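Local coordinates for protein YibA (Escherichia coli, PDB 1OYZ) that is of unknown function but builds an all-helical chain containing HEAT repeats, with an oxidoreductase activity only tentatively assigned to it, at residues R108-A111 and I112-A116; P127-V130 and E131-I135; I269-S272 and A273-L277. All blocks are in the same frame, centred on the assembly; numbering follows the deposited sequence.

Contact 1. Residues R108-A111 and I112-A116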
ATOM      1  N   ARG A 108     -16.404   1.087  -3.516  1.00 28.10           N
ATOM      2  CA  ARG A 108     -16.009   0.616  -2.195  1.00 26.37           C
ATOM      3  C   ARG A 108     -14.513   0.783  -1.982  1.00 26.48           C
ATOM      4  O   ARG A 108     -14.101   1.300  -0.952  1.00 26.36           O
ATOM      5  CB  ARG A 108     -16.454  -0.853  -1.983  1.00 27.31           C
ATOM      6  CG  ARG A 108     -17.983  -1.048  -1.905  1.00 26.78           C
ATOM      7  CD  ARG A 108     -18.409  -2.370  -1.206  1.00 27.92           C
ATOM      8  NE  ARG A 108     -17.833  -3.573  -1.823  1.00 28.20           N
ATOM      9  CZ  ARG A 108     -18.212  -4.064  -3.003  1.00 29.94           C
ATOM     10  NH1 ARG A 108     -19.175  -3.462  -3.694  1.00 25.44           N
ATOM     11  NH2 ARG A 108     -17.615  -5.152  -3.500  1.00 30.26           N
ATOM     12  N   ALA A 109     -13.719   0.372  -2.975  1.00 25.56           N
ATOM     13  CA  ALA A 109     -12.256   0.482  -2.927  1.00 26.14           C
ATOM     14  C   ALA A 109     -11.799   1.947  -2.717  1.00 26.43           C
ATOM     15  O   ALA A 109     -11.039   2.229  -1.785  1.00 28.20           O
ATOM     16  CB  ALA A 109     -11.632  -0.100  -4.226  1.00 23.84           C
ATOM     17  N   THR A 110     -12.289   2.864  -3.554  1.00 26.38           N
ATOM     18  CA  THR A 110     -11.946   4.279  -3.440  1.00 25.26           C
ATOM     19  C   THR A 110     -12.341   4.829  -2.070  1.00 24.92           C
ATOM     20  O   THR A 110     -11.543   5.505  -1.408  1.00 27.09           O
ATOM     21  CB  THR A 110     -12.663   5.111  -4.548  1.00 26.02           C
ATOM     22  OG1 THR A 110     -12.170   4.704  -5.816  1.00 25.38           O
ATOM     23  CG2 THR A 110     -12.410   6.653  -4.379  1.00 25.15           C
ATOM     24  N   ALA A 111     -13.551   4.508  -1.627  1.00 26.48           N
ATOM     25  CA  ALA A 111     -14.029   4.998  -0.336  1.00 24.57           C
ATOM     26  C   ALA A 111     -13.132   4.549   0.800  1.00 24.28           C
ATOM     27  O   ALA A 111     -12.807   5.355   1.676  1.00 24.75           O
ATOM     28  CB  ALA A 111     -15.476   4.562  -0.094  1.00 20.70           C
ATOM     29  N   ILE A 112     -12.736   3.272   0.806  1.00 24.34           N
ATOM     30  CA  ILE A 112     -11.834   2.766   1.844  1.00 24.76           C
ATOM     31  C   ILE A 112     -10.513   3.571   1.762  1.00 26.03           C
ATOM     32  O   ILE A 112      -9.983   3.999   2.772  1.00 21.99           O
ATOM     33  CB  ILE A 112     -11.522   1.228   1.634  1.00 27.52           C
ATOM     34  CG1 ILE A 112     -12.784   0.363   1.851  1.00 25.13           C
ATOM     35  CG2 ILE A 112     -10.462   0.758   2.611  1.00 23.44           C
ATOM     36  CD1 ILE A 112     -12.603  -1.094   1.325  1.00 27.17           C
ATOM     37  N   GLU A 113      -9.986   3.791   0.555  1.00 27.34           N
ATOM     38  CA  GLU A 113      -8.753   4.586   0.445  1.00 29.75           C
ATOM     39  C   GLU A 113      -8.989   6.006   0.996  1.00 28.22           C
ATOM     40  O   GLU A 113      -8.125   6.560   1.689  1.00 27.07           O
ATOM     41  CB  GLU A 113      -8.263   4.628  -1.011  1.00 32.53           C
ATOM     42  CG  GLU A 113      -7.619   3.295  -1.429  1.00 38.66           C
ATOM     43  CD  GLU A 113      -7.760   2.962  -2.912  1.00 42.22           C
ATOM     44  OE1 GLU A 113      -8.221   3.819  -3.699  1.00 44.76           O
ATOM     45  OE2 GLU A 113      -7.399   1.828  -3.296  1.00 45.36           O
ATOM     46  N   SER A 114     -10.163   6.587   0.714  1.00 28.23           N
ATOM     47  CA  SER A 114     -10.469   7.915   1.250  1.00 24.15           C
ATOM     48  C   SER A 114     -10.636   7.892   2.785  1.00 26.30           C
ATOM     49  O   SER A 114     -10.206   8.845   3.451  1.00 27.13           O
ATOM     50  CB  SER A 114     -11.714   8.512   0.559  1.00 23.75           C
ATOM     51  OG  SER A 114     -11.466   8.808  -0.820  1.00 21.74           O
ATOM     52  N   THR A 115     -11.217   6.835   3.388  1.00 26.51           N
ATOM     53  CA  THR A 115     -11.333   6.854   4.863  1.00 27.75           C
ATOM     54  C   THR A 115      -9.917   6.787   5.468  1.00 28.91           C
ATOM     55  O   THR A 115      -9.678   7.296   6.577  1.00 29.70           O
ATOM     56  CB  THR A 115     -12.165   5.658   5.513  1.00 29.41           C
ATOM     57  OG1 THR A 115     -11.535   4.407   5.209  1.00 27.45           O
ATOM     58  CG2 THR A 115     -13.652   5.645   5.052  1.00 27.77           C
ATOM     59  N   ALA A 116      -8.988   6.165   4.742  1.00 28.21           N
ATOM     60  CA  ALA A 116      -7.599   6.038   5.199  1.00 31.89           C
ATOM     61  C   ALA A 116      -6.967   7.439   5.193  1.00 34.14           C
ATOM     62  O   ALA A 116      -6.336   7.851   6.167  1.00 34.36           O
ATOM     63  CB  ALA A 116      -6.813   5.089   4.265  1.00 33.77           C
TER
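Residues 108-111 and 112-116 form successive turns of helix 105-121, tied by i to i+4 bonds such as that of Ile-112 N to Arg-108 O (3.0 Å, N-H...O angle 164°) and the shorter one of Ser-114 N to Thr-110 O (2.8 Å). Side chains of the second turn lean back over the carbonyls of the first. Ile-112 rests CG1 on Arg-108 O at 3.2 Å, because this branch stands beside the backbone N (chi1 -67°), while the residue also meets Val-144 of helix 142-153. Glu-113 runs extended past the next carbonyl, its CD 3.5 Å from Ala-109 O and its OE1 3.8 Å from Thr-110 CA, and also touches Ala-147. With an alanine here, CG and the carboxylate beside the Ala-109 carbonyl would go, and Ala-147 would probably lose a packing neighbour. Ser-114 keeps CB 3.5 Å from Ala-111 O, but its hydroxyl is bonded to Ala-75 O; Thr-110 OG1 likewise leaves the turn, to a hydrogen bond with Asp-72. Arg-108 leads away from the second turn to Asp-139, a salt bridge, and to Asp-102 O. The chemistry thus divides in two: the peptide groups bond within the helix beside aliphatic carbons, whereas the polar ends of Arg-108, Thr-110 and Ser-114 fasten this largely buried part of it to its surroundings.

Contact 2. Residues P127-V130 and E131-I135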
ATOM      1  N   PRO A 127     -10.253   3.697  15.399  1.00 39.83           N
ATOM      2  CA  PRO A 127     -11.102   2.605  15.890  1.00 40.45           C
ATOM      3  C   PRO A 127     -12.088   2.179  14.789  1.00 41.04           C
ATOM      4  O   PRO A 127     -12.226   0.995  14.490  1.00 43.13           O
ATOM      5  CB  PRO A 127     -11.813   3.236  17.097  1.00 41.37           C
ATOM      6  CG  PRO A 127     -10.773   4.192  17.633  1.00 41.87           C
ATOM      7  CD  PRO A 127     -10.211   4.817  16.363  1.00 39.51           C
ATOM      8  N   LYS A 128     -12.762   3.147  14.179  1.00 41.22           N
ATOM      9  CA  LYS A 128     -13.710   2.835  13.113  1.00 41.48           C
ATOM     10  C   LYS A 128     -13.055   2.215  11.888  1.00 38.96           C
ATOM     11  O   LYS A 128     -13.648   1.350  11.247  1.00 38.05           O
ATOM     12  CB  LYS A 128     -14.491   4.082  12.725  1.00 44.28           C
ATOM     13  CG  LYS A 128     -15.621   4.361  13.683  1.00 48.22           C
ATOM     14  CD  LYS A 128     -16.009   5.817  13.646  1.00 53.03           C
ATOM     15  CE  LYS A 128     -17.225   6.078  14.500  1.00 55.34           C
ATOM     16  NZ  LYS A 128     -18.432   5.512  13.836  1.00 58.20           N
ATOM     17  N   ILE A 129     -11.846   2.658  11.554  1.00 38.31           N
ATOM     18  CA  ILE A 129     -11.119   2.091  10.424  1.00 38.21           C
ATOM     19  C   ILE A 129     -10.860   0.603  10.682  1.00 36.36           C
ATOM     20  O   ILE A 129     -10.905  -0.228   9.769  1.00 34.19           O
ATOM     21  CB  ILE A 129      -9.756   2.772  10.225  1.00 42.19           C
ATOM     22  CG1 ILE A 129      -9.943   4.158   9.603  1.00 45.25           C
ATOM     23  CG2 ILE A 129      -8.887   1.924   9.296  1.00 43.86           C
ATOM     24  CD1 ILE A 129     -10.266   4.135   8.109  1.00 44.51           C
ATOM     25  N   VAL A 130     -10.589   0.265  11.934  1.00 34.63           N
ATOM     26  CA  VAL A 130     -10.329  -1.119  12.278  1.00 35.65           C
ATOM     27  C   VAL A 130     -11.585  -1.995  12.093  1.00 34.45           C
ATOM     28  O   VAL A 130     -11.516  -3.069  11.501  1.00 31.54           O
ATOM     29  CB  VAL A 130      -9.847  -1.241  13.720  1.00 37.12           C
ATOM     30  CG1 VAL A 130      -9.810  -2.679  14.127  1.00 35.20           C
ATOM     31  CG2 VAL A 130      -8.470  -0.627  13.852  1.00 39.68           C
ATOM     32  N   GLU A 131     -12.712  -1.522  12.619  1.00 32.84           N
ATOM     33  CA  GLU A 131     -13.969  -2.237  12.533  1.00 33.95           C
ATOM     34  C   GLU A 131     -14.306  -2.380  11.072  1.00 32.23           C
ATOM     35  O   GLU A 131     -14.840  -3.417  10.627  1.00 28.37           O
ATOM     36  CB  GLU A 131     -15.101  -1.455  13.212  1.00 39.96           C
ATOM     37  CG  GLU A 131     -15.548  -2.030  14.551  1.00 50.23           C
ATOM     38  CD  GLU A 131     -16.825  -1.373  15.115  1.00 54.75           C
ATOM     39  OE1 GLU A 131     -17.768  -1.087  14.333  1.00 56.56           O
ATOM     40  OE2 GLU A 131     -16.895  -1.171  16.350  1.00 57.34           O
ATOM     41  N   GLN A 132     -14.016  -1.315  10.326  1.00 28.85           N
ATOM     42  CA  GLN A 132     -14.297  -1.305   8.897  1.00 26.82           C
ATOM     43  C   GLN A 132     -13.494  -2.384   8.181  1.00 27.57           C
ATOM     44  O   GLN A 132     -14.033  -3.096   7.335  1.00 24.65           O
ATOM     45  CB  GLN A 132     -13.937   0.051   8.299  1.00 26.78           C
ATOM     46  CG  GLN A 132     -14.264   0.206   6.821  1.00 26.13           C
ATOM     47  CD  GLN A 132     -13.715   1.509   6.282  1.00 26.78           C
ATOM     48  OE1 GLN A 132     -12.555   1.580   5.828  1.00 22.83           O
ATOM     49  NE2 GLN A 132     -14.521   2.565   6.370  1.00 24.58           N
ATOM     50  N   SER A 133     -12.209  -2.495   8.519  1.00 27.59           N
ATOM     51  CA  SER A 133     -11.347  -3.480   7.864  1.00 28.37           C
ATOM     52  C   SER A 133     -11.722  -4.895   8.303  1.00 29.51           C
ATOM     53  O   SER A 133     -11.548  -5.856   7.544  1.00 29.34           O
ATOM     54  CB  SER A 133      -9.890  -3.186   8.186  1.00 31.03           C
ATOM     55  OG  SER A 133      -9.575  -1.831   7.875  1.00 28.82           O
ATOM     56  N   GLN A 134     -12.272  -5.022   9.510  1.00 29.80           N
ATOM     57  CA  GLN A 134     -12.679  -6.339   9.971  1.00 31.89           C
ATOM     58  C   GLN A 134     -13.696  -6.970   9.031  1.00 31.54           C
ATOM     59  O   GLN A 134     -13.858  -8.187   8.994  1.00 31.06           O
ATOM     60  CB  GLN A 134     -13.252  -6.255  11.370  1.00 34.37           C
ATOM     61  CG  GLN A 134     -12.167  -6.048  12.380  1.00 40.53           C
ATOM     62  CD  GLN A 134     -12.694  -5.661  13.734  1.00 44.96           C
ATOM     63  OE1 GLN A 134     -11.938  -5.598  14.704  1.00 49.60           O
ATOM     64  NE2 GLN A 134     -13.996  -5.394  13.816  1.00 45.22           N
ATOM     65  N   ILE A 135     -14.397  -6.156   8.260  1.00 29.88           N
ATOM     66  CA  ILE A 135     -15.330  -6.766   7.349  1.00 28.77           C
ATOM     67  C   ILE A 135     -14.853  -6.594   5.906  1.00 29.49           C
ATOM     68  O   ILE A 135     -15.000  -7.502   5.074  1.00 28.43           O
ATOM     69  CB  ILE A 135     -16.794  -6.223   7.577  1.00 32.23           C
ATOM     70  CG1 ILE A 135     -17.282  -5.465   6.382  1.00 31.94           C
ATOM     71  CG2 ILE A 135     -16.889  -5.401   8.830  1.00 28.32           C
ATOM     72  CD1 ILE A 135     -18.001  -6.345   5.449  1.00 33.11           C
TER
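Gln-134 lays its aliphatic stem over the carbonyl of Val-130, CG coming to 3.2 Å from Val-130 O, while farther along the chain its OE1 lies 3.7 Å from the methyl Val-130 CG1. The two side chains cross obliquely, and the same carbonyl accepts the backbone N-H of Gln-134. One residue back, the grip is doubled: Ile-129 O takes Ser-133 N at 2.9 Å and Ser-133 OG at 2.8 Å, the two donors arriving from opposite faces of the carbonyl plane. With OG placed beside its own backbone N (chi1 -53°), the serine hydroxyl folds back onto the preceding turn, a familiar way of satisfying a buried hydroxyl inside a helix. All of this belongs to helix 126-136, at the start of the region assigned to HEAT repeats, where antiparallel helix pairs stack side by side and the helices pack largely through apolar flanks. Ile-129 supplies part of such a flank, meeting Thr-115 and Cys-119 of helix 105-121; Gln-132 lies alongside it, pointing the same way, with its CB 3.2 Å from Lys-128 O. Ser-133 in turn touches Thr-148 and Ile-152 of helix 142-153. On the exposed flank the chemistry changes: Lys-128 and Glu-131 carry opposite charges but do not pair, Lys-128 NZ remaining 6.7 Å from Glu-131 OE1, so any attraction there is likely to be weak and screened by solvent.

Contact 3. Residues I269-S272 and A273-L277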
ATOM      1  N   ILE A 269      28.076  -3.525  -0.244  1.00 42.19           N
ATOM      2  CA  ILE A 269      26.894  -4.066   0.423  1.00 39.36           C
ATOM      3  C   ILE A 269      27.159  -5.493   0.928  1.00 36.93           C
ATOM      4  O   ILE A 269      26.648  -5.916   1.965  1.00 33.45           O
ATOM      5  CB  ILE A 269      25.656  -4.009  -0.529  1.00 40.60           C
ATOM      6  CG1 ILE A 269      24.387  -4.367   0.260  1.00 40.74           C
ATOM      7  CG2 ILE A 269      25.867  -4.913  -1.764  1.00 36.59           C
ATOM      8  CD1 ILE A 269      23.118  -4.360  -0.581  1.00 42.96           C
ATOM      9  N   ILE A 270      27.991  -6.209   0.190  1.00 36.63           N
ATOM     10  CA  ILE A 270      28.391  -7.560   0.540  1.00 38.69           C
ATOM     11  C   ILE A 270      29.256  -7.483   1.814  1.00 39.73           C
ATOM     12  O   ILE A 270      29.040  -8.222   2.792  1.00 36.97           O
ATOM     13  CB  ILE A 270      29.197  -8.181  -0.636  1.00 39.93           C
ATOM     14  CG1 ILE A 270      28.319  -8.209  -1.888  1.00 39.45           C
ATOM     15  CG2 ILE A 270      29.695  -9.581  -0.279  1.00 38.60           C
ATOM     16  CD1 ILE A 270      29.005  -8.733  -3.130  1.00 39.18           C
ATOM     17  N   THR A 271      30.212  -6.561   1.810  1.00 39.72           N
ATOM     18  CA  THR A 271      31.098  -6.392   2.951  1.00 40.26           C
ATOM     19  C   THR A 271      30.297  -6.032   4.180  1.00 40.39           C
ATOM     20  O   THR A 271      30.617  -6.471   5.282  1.00 40.80           O
ATOM     21  CB  THR A 271      32.157  -5.304   2.663  1.00 41.84           C
ATOM     22  OG1 THR A 271      32.972  -5.730   1.566  1.00 44.26           O
ATOM     23  CG2 THR A 271      33.055  -5.065   3.880  1.00 41.19           C
ATOM     24  N   SER A 272      29.239  -5.251   3.995  1.00 41.16           N
ATOM     25  CA  SER A 272      28.391  -4.859   5.125  1.00 42.16           C
ATOM     26  C   SER A 272      27.772  -6.079   5.785  1.00 40.29           C
ATOM     27  O   SER A 272      27.786  -6.227   6.999  1.00 39.52           O
ATOM     28  CB  SER A 272      27.241  -3.953   4.674  1.00 43.12           C
ATOM     29  OG  SER A 272      27.731  -2.729   4.166  1.00 49.32           O
ATOM     30  N   ALA A 273      27.198  -6.932   4.956  1.00 39.78           N
ATOM     31  CA  ALA A 273      26.553  -8.132   5.442  1.00 38.56           C
ATOM     32  C   ALA A 273      27.615  -8.957   6.155  1.00 38.88           C
ATOM     33  O   ALA A 273      27.373  -9.474   7.245  1.00 40.46           O
ATOM     34  CB  ALA A 273      25.949  -8.911   4.276  1.00 36.52           C
ATOM     35  N   ILE A 274      28.796  -9.073   5.559  1.00 38.79           N
ATOM     36  CA  ILE A 274      29.857  -9.842   6.195  1.00 40.37           C
ATOM     37  C   ILE A 274      30.254  -9.294   7.566  1.00 42.17           C
ATOM     38  O   ILE A 274      30.516 -10.060   8.504  1.00 43.10           O
ATOM     39  CB  ILE A 274      31.090  -9.903   5.309  1.00 39.53           C
ATOM     40  CG1 ILE A 274      30.740 -10.634   4.008  1.00 36.69           C
ATOM     41  CG2 ILE A 274      32.228 -10.571   6.070  1.00 40.53           C
ATOM     42  CD1 ILE A 274      31.902 -10.860   3.090  1.00 34.13           C
ATOM     43  N   ASP A 275      30.285  -7.973   7.685  1.00 43.68           N
ATOM     44  CA  ASP A 275      30.648  -7.327   8.945  1.00 46.39           C
ATOM     45  C   ASP A 275      29.646  -7.634  10.033  1.00 46.49           C
ATOM     46  O   ASP A 275      30.019  -7.813  11.191  1.00 44.03           O
ATOM     47  CB  ASP A 275      30.751  -5.816   8.750  1.00 49.20           C
ATOM     48  CG  ASP A 275      31.861  -5.445   7.795  1.00 53.68           C
ATOM     49  OD1 ASP A 275      32.959  -6.012   7.962  1.00 55.39           O
ATOM     50  OD2 ASP A 275      31.654  -4.603   6.883  1.00 57.36           O
ATOM     51  N   LYS A 276      28.373  -7.679   9.649  1.00 47.12           N
ATOM     52  CA  LYS A 276      27.299  -7.983  10.592  1.00 49.46           C
ATOM     53  C   LYS A 276      27.384  -9.420  11.105  1.00 49.63           C
ATOM     54  O   LYS A 276      27.161  -9.679  12.285  1.00 48.77           O
ATOM     55  CB  LYS A 276      25.934  -7.781   9.935  1.00 49.80           C
ATOM     56  CG  LYS A 276      25.637  -6.351   9.571  1.00 53.14           C
ATOM     57  CD  LYS A 276      24.252  -6.225   8.971  1.00 54.33           C
ATOM     58  CE  LYS A 276      24.104  -4.907   8.228  1.00 55.93           C
ATOM     59  NZ  LYS A 276      22.789  -4.788   7.525  1.00 57.87           N
ATOM     60  N   LEU A 277      27.700 -10.345  10.203  1.00 50.07           N
ATOM     61  CA  LEU A 277      27.810 -11.749  10.554  1.00 51.65           C
ATOM     62  C   LEU A 277      28.948 -12.006  11.514  1.00 53.66           C
ATOM     63  O   LEU A 277      28.775 -12.676  12.537  1.00 53.42           O
ATOM     64  CB  LEU A 277      28.004 -12.607   9.298  1.00 48.99           C
ATOM     65  CG  LEU A 277      26.755 -12.783   8.439  1.00 48.29           C
ATOM     66  CD1 LEU A 277      27.000 -13.759   7.288  1.00 47.32           C
ATOM     67  CD2 LEU A 277      25.653 -13.295   9.335  1.00 48.52           C
TER
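Ile-270 O receives the backbone N-H of Ile-274 at 2.9 Å in a nearly straight bond. Beside this bond the side chain of Ile-274 bends back: CG1, standing beside its own backbone N (chi1 -63°), comes to 3.2 Å from Ile-270 O, and its terminal CD1 meets the CG2 methyl of Ile-270 at 4.2 Å. The two isoleucines thus form a short apolar ridge, with Ile-270 reaching Ile-242 and Ile-274 reaching Leu-257. A quarter turn round the helix the character is polar. Asp-275 and Thr-271 are joined by a backbone bond from Asp-275 N to Thr-271 O, also 2.9 Å, and their side chains cross, although the close approach of the carboxylate to the threonine leaves its exact placement doubtful. Lys-276 stretches its extended chain past Ser-272, passing CG 3.4 Å from Ser-272 O. The ammonium group continues to Glu-243 and Glu-247, salt bridges that pin this helix to helix 239-248 and probably keep the long side chain from swinging. The hydroxyls of Thr-271 and Ser-272 turn back along their own helix, to weak bonds with Asn-267 O and Glu-268 O. One face of isoleucines packed on two preceding helices, beside a flank of hydroxyl and charged groups, is consistent with a terminal helix closing a HEAT-like alpha-solenoid.

How the contacts relate
Contacts 1, 2 and 3 follow one another along an all-helical chain, each confined to a single helix: 105-121, 126-136 and 268-277. The first two helices are consecutive, and their contacts lie with centres 12 Å apart and touch around Thr-115, which the end of Gln-132 approaches, probably as a hydrogen bond although that amide's orientation is uncertain. Contact 3 stands apart near the C-terminal end, its centre about 42 Å from each of the others. Contacts 1 and 3 fall on opposite sides of the chain's centre. In an elongated stack of this kind, cohesion passes from each helix to its neighbours, so turns this far apart, with nearest atoms about 31 Å away or more, are probably linked through the helices between them.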